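Local coordinates for protein beta-Lactamase/D-Alanine Carboxypeptidase (Pseudomonas syringae pv. tomato, PDB 5EVI) that probably hydrolyses the amide bond of beta-lactam antibiotics as a class C beta-lactamase, giving substituted beta-amino acids, at residues 127-130 and 134-137. Residues are numbered along the deposited sequence; the frame is centred on the assembly and turned at random.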
ATOM      1  N   GLU D 127      18.019   9.617  -9.991  1.00 41.73           N
ATOM      2  CA  GLU D 127      19.162   9.629  -9.076  1.00 41.51           C
ATOM      3  C   GLU D 127      19.858  10.994  -8.969  1.00 41.58           C
ATOM      4  O   GLU D 127      20.488  11.270  -7.946  1.00 39.94           O
ATOM      5  CB  GLU D 127      20.174   8.532  -9.453  1.00 42.77           C
ATOM      6  CG  GLU D 127      20.916   7.967  -8.254  1.00 43.73           C
ATOM      7  CD  GLU D 127      22.073   7.053  -8.626  1.00 44.62           C
ATOM      8  OE1 GLU D 127      21.884   6.135  -9.459  1.00 45.37           O
ATOM      9  OE2 GLU D 127      23.171   7.247  -8.062  1.00 44.87           O
ATOM     10  N   LYS D 128      19.734  11.846  -9.995  1.00 41.82           N
ATOM     11  CA  LYS D 128      20.292  13.215  -9.933  1.00 42.43           C
ATOM     12  C   LYS D 128      19.574  14.128  -8.920  1.00 42.25           C
ATOM     13  O   LYS D 128      20.141  15.138  -8.489  1.00 41.34           O
ATOM     14  CB  LYS D 128      20.362  13.878 -11.332  1.00 43.97           C
ATOM     15  CG  LYS D 128      19.112  14.605 -11.845  1.00 45.17           C
ATOM     16  CD  LYS D 128      18.366  13.848 -12.938  1.00 45.82           C
ATOM     17  CE  LYS D 128      16.906  14.276 -13.018  1.00 46.79           C
ATOM     18  NZ  LYS D 128      16.139  13.573 -14.086  1.00 46.82           N
ATOM     19  N   VAL D 129      18.331  13.777  -8.568  1.00 40.34           N
ATOM     20  CA  VAL D 129      17.532  14.523  -7.598  1.00 39.20           C
ATOM     21  C   VAL D 129      17.893  14.038  -6.196  1.00 39.21           C
ATOM     22  O   VAL D 129      17.524  12.929  -5.825  1.00 38.56           O
ATOM     23  CB  VAL D 129      16.018  14.328  -7.868  1.00 39.22           C
ATOM     24  CG1 VAL D 129      15.169  15.057  -6.835  1.00 39.28           C
ATOM     25  CG2 VAL D 129      15.667  14.796  -9.275  1.00 39.45           C
ATOM     26  N   GLN D 130      18.606  14.873  -5.432  1.00 38.46           N
ATOM     27  CA  GLN D 130      19.117  14.511  -4.098  1.00 38.61           C
ATOM     28  C   GLN D 130      18.661  15.404  -2.919  1.00 38.34           C
ATOM     29  O   GLN D 130      19.038  15.138  -1.775  1.00 39.05           O
ATOM     30  CB  GLN D 130      20.653  14.451  -4.154  1.00 38.01           C
ATOM     31  CG  GLN D 130      21.212  13.244  -4.902  1.00 38.05           C
ATOM     32  CD  GLN D 130      20.870  11.907  -4.250  1.00 38.19           C
ATOM     33  OE1 GLN D 130      20.565  10.926  -4.938  1.00 36.57           O
ATOM     34  NE2 GLN D 130      20.915  11.863  -2.919  1.00 36.71           N
ATOM     35  N   GLN D 134      15.885  20.219  -5.614  1.00 47.71           N
ATOM     36  CA  GLN D 134      16.076  19.547  -6.905  1.00 48.47           C
ATOM     37  C   GLN D 134      14.845  18.751  -7.364  1.00 48.63           C
ATOM     38  O   GLN D 134      14.686  18.509  -8.561  1.00 46.38           O
ATOM     39  CB  GLN D 134      17.311  18.631  -6.859  1.00 49.22           C
ATOM     40  CG  GLN D 134      18.636  19.372  -6.681  1.00 49.50           C
ATOM     41  CD  GLN D 134      19.796  18.457  -6.320  1.00 49.70           C
ATOM     42  OE1 GLN D 134      19.771  17.262  -6.597  1.00 50.09           O
ATOM     43  NE2 GLN D 134      20.821  19.020  -5.694  1.00 49.79           N
ATOM     44  N   LEU D 135      13.991  18.347  -6.418  1.00 49.36           N
ATOM     45  CA  LEU D 135      12.731  17.653  -6.731  1.00 50.61           C
ATOM     46  C   LEU D 135      11.677  18.559  -7.372  1.00 51.43           C
ATOM     47  O   LEU D 135      10.930  18.110  -8.236  1.00 51.27           O
ATOM     48  CB  LEU D 135      12.149  16.989  -5.472  1.00 51.15           C
ATOM     49  CG  LEU D 135      10.883  16.129  -5.646  1.00 51.34           C
ATOM     50  CD1 LEU D 135      11.138  14.933  -6.553  1.00 51.09           C
ATOM     51  CD2 LEU D 135      10.356  15.668  -4.296  1.00 51.39           C
HETATM   52  N   MSE D 136      11.593  19.814  -6.933  1.00 52.90           N
HETATM   53  CA  MSE D 136      10.669  20.780  -7.547  1.00 53.74           C
HETATM   54  C   MSE D 136      11.147  21.156  -8.926  1.00 53.28           C
HETATM   55  O   MSE D 136      10.329  21.340  -9.820  1.00 54.08           O
HETATM   56  CB  MSE D 136      10.464  22.027  -6.681  1.00 54.37           C
HETATM   57  CG  MSE D 136       9.924  21.726  -5.281  1.00 55.49           C
HETATM   58  CE  MSE D 136       8.509  19.940  -3.335  1.00 55.96           C
ATOM     59  N   ASP D 137      12.466  21.245  -9.118  1.00 53.81           N
ATOM     60  CA  ASP D 137      13.051  21.480 -10.449  1.00 53.16           C
ATOM     61  C   ASP D 137      12.679  20.352 -11.414  1.00 51.17           C
ATOM     62  O   ASP D 137      12.395  20.598 -12.595  1.00 49.12           O
ATOM     63  CB  ASP D 137      14.580  21.598 -10.370  1.00 54.62           C
ATOM     64  CG  ASP D 137      15.046  22.752  -9.493  1.00 56.13           C
ATOM     65  OD1 ASP D 137      14.247  23.674  -9.217  1.00 57.93           O
ATOM     66  OD2 ASP D 137      16.225  22.731  -9.077  1.00 57.79           O
TER
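Gln134, in the first turn of helix 132-138, reaches back with its side chain to the loop that leads into that helix and accepts a hydrogen bond from the backbone of Gln130. Its CG lies anti to the carbonyl carbon (chi1 -65°) and the chain runs extended from there, which carries the amide the whole way across to the loop backbone. The bond from Gln130 N to Gln134 OE1 is 2.9 Å long and fairly straight, with 160° at the hydrogen, yet the N-H arrives from above the carbonyl plane, 43° out of it. Gln134 OE1 also lies 2.9 Å from Lys128 O, a close approach of two acceptors that gives no bond as modelled. The aliphatic part of Gln134 passes beside Val129, with Gln134 CB 4.2 Å from Val129 CG1.

Val129, buried, supplies the apolar half of the contact. Standing anti to the backbone N, Val129 CG1 sits against the backbone of Leu135, 3.5 Å from Leu135 N, and 3.8 Å from Leu135 CB. The other branch, Val129 CG2, lies 3.9 Å from Gln134 O. One methyl thus meets the leucine and the other a peptide oxygen.

The arrangement joins a helix to its own lead-in: Asn131 OD1 accepts a hydrogen bond from Gln134 N, and Leu135 also packs on Ile220 and Leu221, in the loop just ahead of helix 222-226. The centre of the contact lies about 24 Å from the centre of the chain. Residues 127-130 belong to the loop between helix 112-115 and helix 132-138, and strand 151-152, at an edge of the large antiparallel sheet, follows that helix.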